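Local atomic coordinates of tapirin (Caldicellulosiruptor hydrothermalis, PDB entry 6N2C), a protein that binds cellulose through a C-terminal beta-helix domain that also carries a zinc ion, and probably serves to attach the cell to plant biomass. Residues A[278-283]-A[293-298]; A[234-239]-A[254-259]; A[299-304]-A[318-323]; A[312-317]-A[332-337]; A[265-270]-A[287-292]. All blocks are in the same frame, centred on the assembly; numbering follows the deposited sequence. Where two conformers were deposited one is given.

Overall arrangement
All five contacts join consecutive turns of one parallel beta-helix. Contact 3 and the strand pairing of contact 1 lie on one face and share strand 297-300; contact 2 spans the corner between that face and the one of contact 4, and contact 5 lies on a third. Each is partly buried. The inward groups are mostly apolar, as where Ile280 and Leu282 of contact 1 pack on Ile288 of contact 5. The outer layers, which meet solvent at Lys256, Asn257 and Glu312 for example, differ: a threonine pair in contact 1, turn polar groups in contact 2, an arginine on tryptophan in contact 3, aromatic rings in contact 4 and a salt-bridge network in contact 5.

Contact 1: A[278-283]-A[293-298]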
# COMPACT_ATOMS: atom_id res chain seq x y z
N GLY A 278 0.02 -9.58 0.96
CA GLY A 278 -0.38 -9.89 2.37
C GLY A 278 -1.63 -9.16 2.79
O GLY A 278 -2.51 -8.80 2.01
N THR A 279 -1.70 -8.90 4.08
CA THR A 279 -2.87 -8.30 4.69
C THR A 279 -2.64 -6.82 4.91
O THR A 279 -1.58 -6.43 5.39
CB THR A 279 -3.16 -9.02 6.01
OG1 THR A 279 -3.53 -10.36 5.76
CG2 THR A 279 -4.28 -8.42 6.74
N ILE A 280 -3.64 -6.02 4.57
CA ILE A 280 -3.71 -4.63 4.83
C ILE A 280 -4.65 -4.47 5.97
O ILE A 280 -5.82 -4.85 5.84
CB ILE A 280 -4.19 -3.80 3.60
CG1 ILE A 280 -3.19 -4.00 2.43
CG2 ILE A 280 -4.35 -2.32 4.01
CD1 ILE A 280 -3.66 -3.23 1.18
N SER A 281 -4.15 -4.03 7.10
CA SER A 281 -4.94 -4.02 8.36
C SER A 281 -5.03 -2.67 9.02
O SER A 281 -3.97 -2.14 9.43
CB SER A 281 -4.35 -5.09 9.30
OG SER A 281 -5.02 -5.00 10.59
N LEU A 282 -6.27 -2.12 9.17
CA LEU A 282 -6.46 -0.80 9.76
C LEU A 282 -6.56 -0.89 11.32
O LEU A 282 -6.87 -1.98 11.86
CB LEU A 282 -7.64 -0.01 9.16
CG LEU A 282 -7.28 0.57 7.77
CD1 LEU A 282 -7.14 -0.52 6.68
CD2 LEU A 282 -8.41 1.48 7.40
N SER A 283 -6.21 0.17 11.99
CA SER A 283 -6.16 0.26 13.47
C SER A 283 -7.28 1.04 14.13
O SER A 283 -7.52 0.85 15.34
CB SER A 283 -4.80 0.77 14.01
OG SER A 283 -4.56 2.14 13.74
N LEU A 293 -6.38 -1.29 -6.00
CA LEU A 293 -5.86 -1.93 -4.81
C LEU A 293 -5.97 -3.43 -5.01
O LEU A 293 -7.03 -3.98 -5.32
CB LEU A 293 -6.69 -1.42 -3.59
CG LEU A 293 -6.29 -1.96 -2.22
CD1 LEU A 293 -6.88 -1.04 -1.15
CD2 LEU A 293 -6.70 -3.36 -1.94
N PHE A 294 -4.83 -4.13 -4.83
CA PHE A 294 -4.82 -5.54 -4.81
C PHE A 294 -4.25 -6.00 -3.45
O PHE A 294 -3.25 -5.47 -3.01
CB PHE A 294 -3.84 -6.14 -5.87
CG PHE A 294 -4.19 -5.89 -7.32
CD1 PHE A 294 -4.09 -4.61 -7.84
CD2 PHE A 294 -4.46 -6.96 -8.20
CE1 PHE A 294 -4.29 -4.40 -9.21
CE2 PHE A 294 -4.65 -6.72 -9.52
CZ PHE A 294 -4.58 -5.46 -10.02
N CYS A 295 -4.84 -7.03 -2.81
CA CYS A 295 -4.24 -7.55 -1.60
C CYS A 295 -4.74 -8.94 -1.33
O CYS A 295 -5.68 -9.36 -1.99
CB CYS A 295 -4.42 -6.60 -0.36
SG CYS A 295 -6.20 -6.51 0.10
N ASP A 296 -4.13 -9.67 -0.42
CA ASP A 296 -4.74 -10.94 -0.04
C ASP A 296 -6.00 -10.67 0.80
O ASP A 296 -7.09 -11.19 0.49
CB ASP A 296 -3.81 -11.81 0.72
CG ASP A 296 -4.45 -13.06 1.26
OD1 ASP A 296 -4.88 -13.94 0.50
OD2 ASP A 296 -4.54 -13.16 2.50
N THR A 297 -5.82 -9.94 1.86
CA THR A 297 -6.86 -9.70 2.82
C THR A 297 -6.86 -8.21 3.10
O THR A 297 -5.83 -7.60 3.36
CB THR A 297 -6.61 -10.45 4.11
OG1 THR A 297 -6.73 -11.86 3.92
CG2 THR A 297 -7.59 -10.03 5.22
N LEU A 298 -8.03 -7.58 3.05
CA LEU A 298 -8.22 -6.21 3.53
C LEU A 298 -9.11 -6.19 4.81
O LEU A 298 -10.25 -6.62 4.72
CB LEU A 298 -8.86 -5.33 2.46
CG LEU A 298 -9.21 -3.87 2.83
CD1 LEU A 298 -8.03 -3.15 3.43
CD2 LEU A 298 -9.74 -3.13 1.61
O HOH W 1 -2.44 -12.20 3.94
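Thr279 and Thr297 stand side by side and point the same way, with Thr279 OG1 3.5 Å from Thr297 CB and the two CG2 methyls 4.0 Å apart. In Thr279, OG1 is anti to the carbonyl carbon (chi1 -66°), and a water bridges it to Asp296 OD2. Replacing Thr279 by an alanine would probably leave the water bound to Asp296 OD2 without its link to the neighbouring strand and open a gap beside the methyl of Thr297. On the other surface of the strands, Ile280 CG2 meets Leu298 CD1 at 3.8 Å, while Ile280 CD1 reaches Cys295 CB, also at 3.8 Å; this is the apolar layer of the contact.

The backbone sets these positions. Ile280 N donates to Thr297 O at 3.0 Å with an N-H...O angle of 168°, and Asp296 N donates to Gly278 O at 3.0 Å along a more bent path of 138°. Farther out, Asp296 OD1 is bonded to Asn317 ND2, which ties this corner to the next turn. Strand 279-281 lies in parallel between strand 259-260 and strand 297-300 of the beta-helix; Ile280 and Leu282 pack inward on Ile288 of strand 287-290, and Leu298 lies against Leu319 of strand 318-321.

Contact 2: A[234-239]-A[254-259]; sequences VKNGSF and YTKNGI
With Val234 CG2 and Thr255 CG2 each anti to its own carbonyl carbon, the two methyls lie 4.0 Å apart on paired residues. The same Thr255 methyl touches Phe239 CB at 3.9 Å. Thr255 OG1 sits between the backbone N and the carbonyl carbon (chi1 82°), from where it donates to Gly258 O at 2.7 Å. Phe239 N reaches that oxygen from the opposite face of the carbonyl plane, so one donor from each segment grips Gly258 O.

Between these points the backbones stay joined. Lys256 N donates to Val234 O, and Asn257 N donates to Gly237 O at 3.0 Å from above the carbonyl plane. Lys256 CB lies 3.3 Å from Lys235 O, and a water donates to both Lys235 O and Tyr254 OH; the latter is also bonded to Asp277. The phi of 119° at Gly258 is one that a side chain would jam against the preceding carbonyl oxygen.

The register shifts by one residue between the Val234-Thr255 and Phe239-Ile259 bridges. Two short parallel ladders separated by stacked turns are what a beta-helix shows where successive coils pass a corner from one face to the next.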
# COMPACT_ATOMS: atom_id res chain seq x y z
N VAL A 234 8.60 -2.76 -1.07
CA VAL A 234 9.09 -3.61 0.07
C VAL A 234 9.04 -5.01 -0.44
O VAL A 234 8.01 -5.70 -0.46
CB VAL A 234 8.23 -3.45 1.33
CG1 VAL A 234 8.95 -4.13 2.50
CG2 VAL A 234 8.09 -1.97 1.68
N LYS A 235 10.15 -5.45 -0.97
CA LYS A 235 10.14 -6.64 -1.80
C LYS A 235 9.88 -7.95 -0.98
O LYS A 235 9.26 -8.86 -1.51
CB LYS A 235 11.53 -6.77 -2.45
CG LYS A 235 11.76 -8.05 -3.13
CD LYS A 235 11.57 -8.02 -4.60
CE LYS A 235 11.90 -9.42 -5.13
NZ LYS A 235 12.04 -9.60 -6.56
N ASN A 236 10.43 -8.05 0.23
CA ASN A 236 10.34 -9.24 1.07
C ASN A 236 9.87 -8.88 2.49
O ASN A 236 10.31 -9.48 3.47
CB ASN A 236 11.72 -9.95 1.11
CG ASN A 236 12.21 -10.34 -0.26
OD1 ASN A 236 11.60 -11.17 -0.92
ND2 ASN A 236 13.34 -9.77 -0.68
N GLY A 237 9.00 -7.90 2.61
CA GLY A 237 8.60 -7.43 3.92
C GLY A 237 7.30 -6.69 3.93
O GLY A 237 6.59 -6.65 2.90
N SER A 238 6.98 -6.06 5.06
CA SER A 238 5.76 -5.25 5.18
C SER A 238 6.08 -3.79 5.26
O SER A 238 7.26 -3.40 5.35
CB SER A 238 4.93 -5.63 6.41
OG SER A 238 4.62 -6.98 6.40
N PHE A 239 5.04 -2.98 5.25
CA PHE A 239 5.12 -1.56 5.57
C PHE A 239 4.31 -1.36 6.85
O PHE A 239 3.14 -1.78 6.91
CB PHE A 239 4.59 -0.72 4.44
CG PHE A 239 4.82 0.75 4.64
CD1 PHE A 239 3.99 1.51 5.47
CD2 PHE A 239 5.91 1.39 4.05
CE1 PHE A 239 4.26 2.88 5.70
CE2 PHE A 239 6.14 2.74 4.26
CZ PHE A 239 5.33 3.47 5.08
N TYR A 254 4.13 -1.25 -3.29
CA TYR A 254 4.09 -2.68 -3.28
C TYR A 254 4.70 -3.21 -1.98
O TYR A 254 5.74 -2.76 -1.61
CB TYR A 254 4.93 -3.33 -4.45
CG TYR A 254 5.08 -4.84 -4.24
CD1 TYR A 254 4.05 -5.74 -4.65
CD2 TYR A 254 6.20 -5.43 -3.61
CE1 TYR A 254 4.12 -7.08 -4.38
CE2 TYR A 254 6.28 -6.79 -3.38
CZ TYR A 254 5.28 -7.61 -3.78
OH TYR A 254 5.38 -8.93 -3.56
N THR A 255 4.07 -4.22 -1.32
CA THR A 255 4.72 -4.96 -0.23
C THR A 255 4.42 -6.41 -0.40
O THR A 255 3.35 -6.77 -0.87
CB THR A 255 4.29 -4.50 1.17
OG1 THR A 255 3.04 -5.09 1.55
CG2 THR A 255 4.30 -3.04 1.32
N LYS A 256 5.38 -7.26 -0.05
CA LYS A 256 5.07 -8.69 -0.06
C LYS A 256 4.16 -9.11 1.14
O LYS A 256 3.22 -9.94 1.01
CB LYS A 256 6.36 -9.48 0.00
CG LYS A 256 6.15 -10.95 -0.26
CD LYS A 256 7.40 -11.78 0.08
CE LYS A 256 7.02 -13.25 0.18
NZ LYS A 256 8.19 -14.16 0.44
N ASN A 257 4.54 -8.69 2.29
CA ASN A 257 3.98 -9.28 3.53
C ASN A 257 2.94 -8.45 4.27
O ASN A 257 2.62 -8.76 5.39
CB ASN A 257 5.11 -9.73 4.46
CG ASN A 257 5.89 -10.90 3.86
OD1 ASN A 257 5.35 -11.64 3.05
ND2 ASN A 257 7.12 -10.99 4.17
N GLY A 258 2.41 -7.43 3.63
CA GLY A 258 1.35 -6.69 4.21
C GLY A 258 1.60 -5.22 4.47
O GLY A 258 2.67 -4.67 4.24
N ILE A 259 0.52 -4.56 4.88
CA ILE A 259 0.62 -3.16 5.31
C ILE A 259 -0.16 -3.08 6.62
O ILE A 259 -1.38 -3.31 6.63
CB ILE A 259 0.04 -2.20 4.30
CG1 ILE A 259 0.69 -2.45 2.86
CG2 ILE A 259 0.17 -0.77 4.78
CD1 ILE A 259 0.14 -1.51 1.78
O HOH W 2 8.06 -9.82 -3.75

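Contact 3: A[299-304]-A[318-323]; sequences DIRNGS and KLNIWT
Arg301 lies alongside Trp322, and its CD sits over the centre of the six-membered ring, 3.5 Å from the centroid, a CH-pi contact. The chain of Arg301 bends at chi3 (-73°), which carries NE away from an extended course. Its guanidinium stands steeply to the indole, planes 77° apart, so the cation-pi contact (Arg301 CZ to the same centroid, 4.8 Å) is not a flat stack, and Trp322 CH2 lies near the edge of the guanidinium. An alanine in place of Trp322 would probably uncover the methylenes of Arg301 and let its guanidinium turn more freely.

Polar side chains form a second group. Asn320 ND2 donates to Asp299 OD1 at 2.7 Å, the acceptor lying in the amide plane and the carboxylate only 24° from it; the other carboxylate oxygen, OD2, takes a salt bridge from Arg301 NH2. Lys318 NZ donates to Asn320 OD1, so both ends of the amide are held, and Lys318 is paired with Glu340 on the next strand.

Strands 297-300 and 318-321 are successive rungs of a parallel beta-helix, and these polar residues line the surface opposite the one that carries Ile300 and Ile321, which both rest on Met326.

The backbone bonds follow the parallel ladder: Ile300 N donates to Asn320 O at 2.8 Å, and Trp322 N to Ile300 O, also at 2.8 Å. Past the strands, Thr323 OG1 donates to Gly303 O at 2.9 Å, fastening the loop of residues 301-304 to the following turn.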
# COMPACT_ATOMS: atom_id res chain seq x y z
N ASP A 299 -8.50 -5.82 5.94
CA ASP A 299 -9.15 -5.83 7.30
C ASP A 299 -9.52 -4.43 7.72
O ASP A 299 -8.64 -3.57 7.93
CB ASP A 299 -8.22 -6.52 8.32
CG ASP A 299 -8.33 -8.03 8.30
OD1 ASP A 299 -9.32 -8.60 7.87
OD2 ASP A 299 -7.39 -8.69 8.81
N ILE A 300 -10.81 -4.15 7.76
CA ILE A 300 -11.32 -2.95 8.31
C ILE A 300 -12.12 -3.34 9.57
O ILE A 300 -13.37 -3.38 9.53
CB ILE A 300 -12.17 -2.13 7.35
CG1 ILE A 300 -11.44 -1.95 6.02
CG2 ILE A 300 -12.54 -0.77 7.91
CD1 ILE A 300 -12.34 -1.36 4.99
N ARG A 301 -11.39 -3.70 10.60
CA ARG A 301 -12.04 -4.34 11.77
C ARG A 301 -11.77 -3.63 13.09
O ARG A 301 -12.65 -3.56 13.93
CB ARG A 301 -11.52 -5.73 11.95
CG ARG A 301 -11.83 -6.62 10.79
CD ARG A 301 -11.66 -8.11 11.13
NE ARG A 301 -10.31 -8.50 11.25
CZ ARG A 301 -9.88 -9.73 11.50
NH1 ARG A 301 -10.73 -10.74 11.66
NH2 ARG A 301 -8.60 -9.97 11.59
N ASN A 302 -10.57 -3.16 13.28
CA ASN A 302 -10.15 -2.50 14.51
C ASN A 302 -10.62 -1.08 14.63
O ASN A 302 -10.65 -0.25 13.68
CB ASN A 302 -8.64 -2.45 14.64
CG ASN A 302 -8.04 -3.78 14.80
OD1 ASN A 302 -8.62 -4.62 15.50
ND2 ASN A 302 -6.87 -4.04 14.14
N GLY A 303 -11.00 -0.71 15.87
CA GLY A 303 -11.34 0.70 16.11
C GLY A 303 -12.62 1.17 15.47
O GLY A 303 -13.53 0.37 15.21
N SER A 304 -12.67 2.45 15.12
CA SER A 304 -13.79 3.02 14.48
C SER A 304 -13.29 4.21 13.71
O SER A 304 -12.16 4.65 13.85
CB SER A 304 -14.91 3.42 15.51
OG SER A 304 -14.43 4.53 16.32
N LYS A 318 -9.92 -11.87 0.69
CA LYS A 318 -10.83 -11.66 1.85
C LYS A 318 -10.93 -10.16 2.16
O LYS A 318 -9.93 -9.42 2.17
CB LYS A 318 -10.41 -12.42 3.11
CG LYS A 318 -11.44 -12.33 4.23
CD LYS A 318 -12.74 -13.07 3.89
CE LYS A 318 -13.92 -12.69 4.77
NZ LYS A 318 -13.69 -13.32 6.15
N LEU A 319 -12.17 -9.68 2.33
CA LEU A 319 -12.46 -8.33 2.75
C LEU A 319 -13.34 -8.50 4.04
O LEU A 319 -14.41 -9.08 3.96
CB LEU A 319 -13.26 -7.61 1.66
CG LEU A 319 -13.84 -6.26 2.03
CD1 LEU A 319 -12.82 -5.27 2.59
CD2 LEU A 319 -14.58 -5.70 0.87
N ASN A 320 -12.85 -8.02 5.16
CA ASN A 320 -13.58 -7.99 6.45
C ASN A 320 -13.90 -6.57 6.76
O ASN A 320 -12.99 -5.74 6.94
CB ASN A 320 -12.70 -8.58 7.56
CG ASN A 320 -12.50 -10.02 7.40
OD1 ASN A 320 -13.50 -10.74 7.22
ND2 ASN A 320 -11.23 -10.50 7.41
N ILE A 321 -15.17 -6.21 6.76
CA ILE A 321 -15.61 -4.88 7.20
C ILE A 321 -16.44 -5.07 8.51
O ILE A 321 -17.59 -5.51 8.43
CB ILE A 321 -16.42 -4.13 6.16
CG1 ILE A 321 -15.75 -4.17 4.78
CG2 ILE A 321 -16.67 -2.71 6.63
CD1 ILE A 321 -16.62 -3.63 3.67
N TRP A 322 -15.83 -4.79 9.67
CA TRP A 322 -16.48 -4.99 10.98
C TRP A 322 -16.64 -3.67 11.74
O TRP A 322 -17.14 -3.65 12.87
CB TRP A 322 -15.72 -6.04 11.82
CG TRP A 322 -15.54 -7.39 11.22
CD1 TRP A 322 -15.73 -7.79 9.93
CD2 TRP A 322 -15.02 -8.51 11.89
NE1 TRP A 322 -15.41 -9.10 9.79
CE2 TRP A 322 -14.98 -9.55 11.00
CE3 TRP A 322 -14.64 -8.74 13.21
CZ2 TRP A 322 -14.50 -10.82 11.36
CZ3 TRP A 322 -14.17 -9.96 13.56
CH2 TRP A 322 -14.11 -10.99 12.65
N THR A 323 -16.31 -2.54 11.09
CA THR A 323 -16.48 -1.23 11.59
C THR A 323 -16.62 -0.25 10.45
O THR A 323 -16.60 -0.69 9.27
CB THR A 323 -15.31 -0.91 12.56
OG1 THR A 323 -15.71 0.24 13.32
CG2 THR A 323 -13.98 -0.63 11.75

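Contact 4: A[312-317]-A[332-337]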
# COMPACT_ATOMS: atom_id res chain seq x y z
N GLU A 312 -11.07 3.10 -8.30
CA GLU A 312 -11.18 2.21 -9.44
C GLU A 312 -11.58 0.81 -9.05
O GLU A 312 -12.67 0.37 -9.47
CB GLU A 312 -9.88 2.20 -10.25
CG GLU A 312 -9.54 3.53 -10.85
CD GLU A 312 -10.35 3.93 -12.08
OE1 GLU A 312 -10.31 5.14 -12.36
OE2 GLU A 312 -10.96 3.08 -12.77
N PHE A 313 -10.74 0.09 -8.30
CA PHE A 313 -11.19 -1.18 -7.80
C PHE A 313 -10.34 -1.67 -6.64
O PHE A 313 -9.22 -1.18 -6.42
CB PHE A 313 -11.23 -2.27 -8.91
CG PHE A 313 -9.88 -2.57 -9.48
CD1 PHE A 313 -9.02 -3.43 -8.79
CD2 PHE A 313 -9.45 -1.98 -10.67
CE1 PHE A 313 -7.71 -3.70 -9.29
CE2 PHE A 313 -8.12 -2.24 -11.14
CZ PHE A 313 -7.29 -3.14 -10.47
N ALA A 314 -10.92 -2.64 -5.92
CA ALA A 314 -10.16 -3.44 -4.98
C ALA A 314 -10.37 -4.87 -5.31
O ALA A 314 -11.54 -5.33 -5.49
CB ALA A 314 -10.58 -3.10 -3.54
N TYR A 315 -9.29 -5.65 -5.30
CA TYR A 315 -9.27 -7.03 -5.68
C TYR A 315 -8.60 -7.72 -4.54
O TYR A 315 -7.49 -7.36 -4.16
CB TYR A 315 -8.54 -7.18 -7.04
CG TYR A 315 -8.27 -8.51 -7.64
CD1 TYR A 315 -8.68 -9.75 -7.04
CD2 TYR A 315 -7.59 -8.63 -8.89
CE1 TYR A 315 -8.34 -10.97 -7.64
CE2 TYR A 315 -7.30 -9.84 -9.45
CZ TYR A 315 -7.65 -11.00 -8.83
OH TYR A 315 -7.38 -12.19 -9.43
N PHE A 316 -9.23 -8.77 -3.98
CA PHE A 316 -8.80 -9.36 -2.70
C PHE A 316 -9.27 -10.80 -2.59
O PHE A 316 -10.20 -11.21 -3.31
CB PHE A 316 -9.42 -8.56 -1.46
CG PHE A 316 -10.91 -8.41 -1.60
CD1 PHE A 316 -11.77 -9.43 -1.25
CD2 PHE A 316 -11.40 -7.30 -2.28
CE1 PHE A 316 -13.15 -9.30 -1.47
CE2 PHE A 316 -12.76 -7.18 -2.52
CZ PHE A 316 -13.61 -8.16 -2.11
N ASN A 317 -8.60 -11.58 -1.75
CA ASN A 317 -9.11 -12.87 -1.40
C ASN A 317 -10.16 -12.77 -0.25
O ASN A 317 -11.09 -13.63 -0.18
CB ASN A 317 -7.99 -13.86 -1.07
CG ASN A 317 -7.20 -14.22 -2.30
OD1 ASN A 317 -7.81 -14.40 -3.39
ND2 ASN A 317 -5.87 -14.23 -2.19
N SER A 332 -16.69 2.30 -9.57
CA SER A 332 -15.65 1.42 -9.08
C SER A 332 -16.21 0.02 -8.81
O SER A 332 -17.47 -0.24 -8.85
CB SER A 332 -15.02 1.97 -7.80
OG SER A 332 -16.00 2.01 -6.74
N LYS A 333 -15.30 -0.90 -8.52
CA LYS A 333 -15.62 -2.29 -8.46
C LYS A 333 -14.96 -2.94 -7.27
O LYS A 333 -13.88 -2.48 -6.83
CB LYS A 333 -15.20 -2.93 -9.79
CG LYS A 333 -15.90 -2.24 -11.02
CD LYS A 333 -15.16 -2.41 -12.34
CE LYS A 333 -15.75 -1.57 -13.48
NZ LYS A 333 -15.43 -0.12 -13.46
N LEU A 334 -15.59 -3.97 -6.72
CA LEU A 334 -14.90 -4.90 -5.84
C LEU A 334 -14.80 -6.22 -6.54
O LEU A 334 -15.82 -6.74 -7.07
CB LEU A 334 -15.67 -5.11 -4.53
CG LEU A 334 -15.75 -3.90 -3.59
CD1 LEU A 334 -16.46 -4.27 -2.30
CD2 LEU A 334 -14.36 -3.45 -3.26
N PHE A 335 -13.63 -6.86 -6.47
CA PHE A 335 -13.40 -8.18 -7.03
C PHE A 335 -12.95 -9.12 -5.89
O PHE A 335 -11.74 -9.12 -5.53
CB PHE A 335 -12.30 -8.18 -8.17
CG PHE A 335 -12.64 -7.27 -9.34
CD1 PHE A 335 -13.57 -7.68 -10.24
CD2 PHE A 335 -12.08 -6.04 -9.49
CE1 PHE A 335 -13.91 -6.90 -11.34
CE2 PHE A 335 -12.43 -5.24 -10.55
CZ PHE A 335 -13.34 -5.68 -11.50
N GLY A 336 -13.87 -9.91 -5.35
CA GLY A 336 -13.55 -10.93 -4.42
C GLY A 336 -13.41 -12.26 -5.04
O GLY A 336 -13.72 -12.40 -6.27
N GLY A 337 -13.07 -13.30 -4.26
CA GLY A 337 -12.81 -13.26 -2.84
C GLY A 337 -14.09 -13.33 -2.05
O GLY A 337 -15.21 -13.12 -2.59
O HOH W 3 -13.22 0.00 -12.17
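Phe335 turns the edge of its ring toward the face of Phe313, with centroids 5.7 Å apart and planes at 71°, an offset edge-to-face pair. Its closest touch is Phe335 CE2 against Phe313 CB at 3.6 Å. Phe313 CG lies between its own backbone N and carbonyl carbon (chi1 64°), and this places it near the plane of the Phe335 ring, 3.8 Å from CE2. Tyr315 crosses Phe335 at about a right angle, its CB 4.1 Å from Phe335 CB. Beyond these rings, Phe294 of the preceding turn meets both Phe313 and Tyr315, and Tyr446 stacks on Tyr315.

The ladder is that of a parallel beta-helix: strands 313-315 and 333-335 run 4.7 Å apart at 7°, and Phe335 N donates to Ala314 O at 2.8 Å. The surface opposite Phe313 and Phe335 is also tightly packed. Ala314 CB meets Leu334 CD2 at 3.8 Å, and the Phe316 ring lies against Gly336, whose CA is 3.4 Å from Phe316 CE1, with Phe335 O over one of its faces, offset toward the rim. A side chain at Gly336 would run into that ring; Gly337, preceded by a cis peptide, has no space for one beside Phe316 O.

By contrast with both surfaces, the end at Glu312 is looser and wetter. In the conformer described, a water donates to Glu312 O and accepts from Lys333 NZ, which also bonds Asn331 O.

Contact 5: A[265-270]-A[287-292]; sequences NNRLES and EIVANA
Two successive rungs of the parallel beta-helix meet here, strands 267-270 and 287-290, 4.7 Å apart and only 3° from parallel. Arg267 and Glu287 lie side by side on one surface, pointing the same way, with their flat groups 81° apart. Both have CG anti to the backbone N, and the arginine stays extended as far as NE. The link between them is a weak, bent salt-bridge bond, Arg267 NE to Glu287 OE1 at 3.4 Å. A firmer one forms within the first strand: Arg267 NH1 donates to the anti lone pair of Glu269 OE1 at 2.6 Å, close to the guanidinium plane. With two carboxylates and a water spaced around its edge, the guanidinium is likely to be held in its rotation and its charge partly offset, chiefly by Glu269. Val289 CG2 packs 3.8 Å from Arg267 NH2.

The opposite surface is mainly apolar where Leu268 CB approaches Ile288 CG1 (4.3 Å). Between the surfaces the ladder is regular; its straightest bond, Ser270 N to Val289 O, has an angle of 177°. Where the chain turns at Asn291, direct pairing weakens and water takes over: one molecule lies 2.7 Å from Ser270 OG, accepts from Asn291 N and donates to Ala292 O.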
# COMPACT_ATOMS: atom_id res chain seq x y z
N ASN A 265 -4.94 7.30 13.40
CA ASN A 265 -4.81 8.59 12.76
C ASN A 265 -3.80 8.60 11.54
O ASN A 265 -3.30 9.64 11.21
CB ASN A 265 -4.38 9.65 13.74
CG ASN A 265 -5.46 9.90 14.81
OD1 ASN A 265 -6.55 10.25 14.45
ND2 ASN A 265 -5.12 9.68 16.08
N ASN A 266 -3.62 7.46 10.91
CA ASN A 266 -2.69 7.37 9.76
C ASN A 266 -3.49 7.63 8.51
O ASN A 266 -4.71 7.36 8.45
CB ASN A 266 -2.11 6.01 9.72
CG ASN A 266 -1.34 5.63 10.97
OD1 ASN A 266 -0.24 6.13 11.21
ND2 ASN A 266 -1.89 4.72 11.75
N ARG A 267 -2.75 7.99 7.42
CA ARG A 267 -3.39 8.21 6.14
C ARG A 267 -2.42 7.67 5.07
O ARG A 267 -1.22 7.96 5.15
CB ARG A 267 -3.61 9.68 5.90
CG ARG A 267 -4.37 9.97 4.61
CD ARG A 267 -4.78 11.48 4.46
NE ARG A 267 -5.56 11.73 3.27
CZ ARG A 267 -5.10 12.02 2.04
NH1 ARG A 267 -3.79 12.18 1.74
NH2 ARG A 267 -6.00 12.19 1.05
N LEU A 268 -2.97 6.91 4.16
CA LEU A 268 -2.22 6.40 2.98
C LEU A 268 -2.98 6.83 1.76
O LEU A 268 -4.10 6.36 1.53
CB LEU A 268 -2.16 4.89 3.03
CG LEU A 268 -1.40 4.12 1.93
CD1 LEU A 268 -0.05 4.76 1.73
CD2 LEU A 268 -1.31 2.67 2.31
N GLU A 269 -2.34 7.63 0.91
CA GLU A 269 -2.87 8.08 -0.33
C GLU A 269 -2.06 7.41 -1.47
O GLU A 269 -0.83 7.60 -1.49
CB GLU A 269 -2.76 9.56 -0.43
CG GLU A 269 -3.31 10.15 -1.75
CD GLU A 269 -3.14 11.69 -1.85
OE1 GLU A 269 -3.08 12.38 -0.75
OE2 GLU A 269 -2.92 12.16 -3.05
N SER A 270 -2.74 6.60 -2.26
CA SER A 270 -2.13 5.85 -3.39
C SER A 270 -2.86 6.29 -4.66
O SER A 270 -4.07 6.04 -4.84
CB SER A 270 -2.24 4.34 -3.15
OG SER A 270 -1.92 3.60 -4.34
N GLU A 287 -7.08 6.11 7.36
CA GLU A 287 -7.66 6.33 6.04
C GLU A 287 -6.76 5.82 4.95
O GLU A 287 -5.58 6.10 4.97
CB GLU A 287 -7.85 7.83 5.84
CG GLU A 287 -8.47 8.19 4.50
CD GLU A 287 -8.68 9.69 4.24
OE1 GLU A 287 -8.19 10.56 4.99
OE2 GLU A 287 -9.44 10.00 3.30
N ILE A 288 -7.36 5.14 3.97
CA ILE A 288 -6.66 4.76 2.73
C ILE A 288 -7.46 5.43 1.62
O ILE A 288 -8.68 5.28 1.55
CB ILE A 288 -6.67 3.28 2.55
CG1 ILE A 288 -5.79 2.64 3.64
CG2 ILE A 288 -6.04 2.93 1.18
CD1 ILE A 288 -5.60 1.20 3.46
N VAL A 289 -6.80 6.18 0.76
CA VAL A 289 -7.47 6.61 -0.48
C VAL A 289 -6.73 5.94 -1.66
O VAL A 289 -5.54 6.17 -1.81
CB VAL A 289 -7.28 8.14 -0.67
CG1 VAL A 289 -8.02 8.61 -1.95
CG2 VAL A 289 -7.80 8.93 0.52
N ALA A 290 -7.36 5.03 -2.37
CA ALA A 290 -6.71 4.30 -3.43
C ALA A 290 -7.45 4.41 -4.75
O ALA A 290 -8.64 4.69 -4.83
CB ALA A 290 -6.64 2.84 -3.04
N ASN A 291 -6.72 4.15 -5.82
CA ASN A 291 -7.31 3.96 -7.14
C ASN A 291 -7.46 2.48 -7.38
O ASN A 291 -8.54 1.96 -7.15
CB ASN A 291 -6.47 4.71 -8.20
CG ASN A 291 -6.57 6.25 -8.10
OD1 ASN A 291 -7.48 6.87 -7.47
ND2 ASN A 291 -5.56 6.91 -8.71
N ALA A 292 -6.40 1.74 -7.78
CA ALA A 292 -6.46 0.30 -7.83
C ALA A 292 -5.77 -0.27 -6.60
O ALA A 292 -4.66 0.16 -6.26
CB ALA A 292 -5.78 -0.21 -9.13
O HOH W 4 -8.69 12.25 2.07
O HOH W 5 -4.15 2.85 -5.68
O HOH W 6 -6.45 7.61 -4.87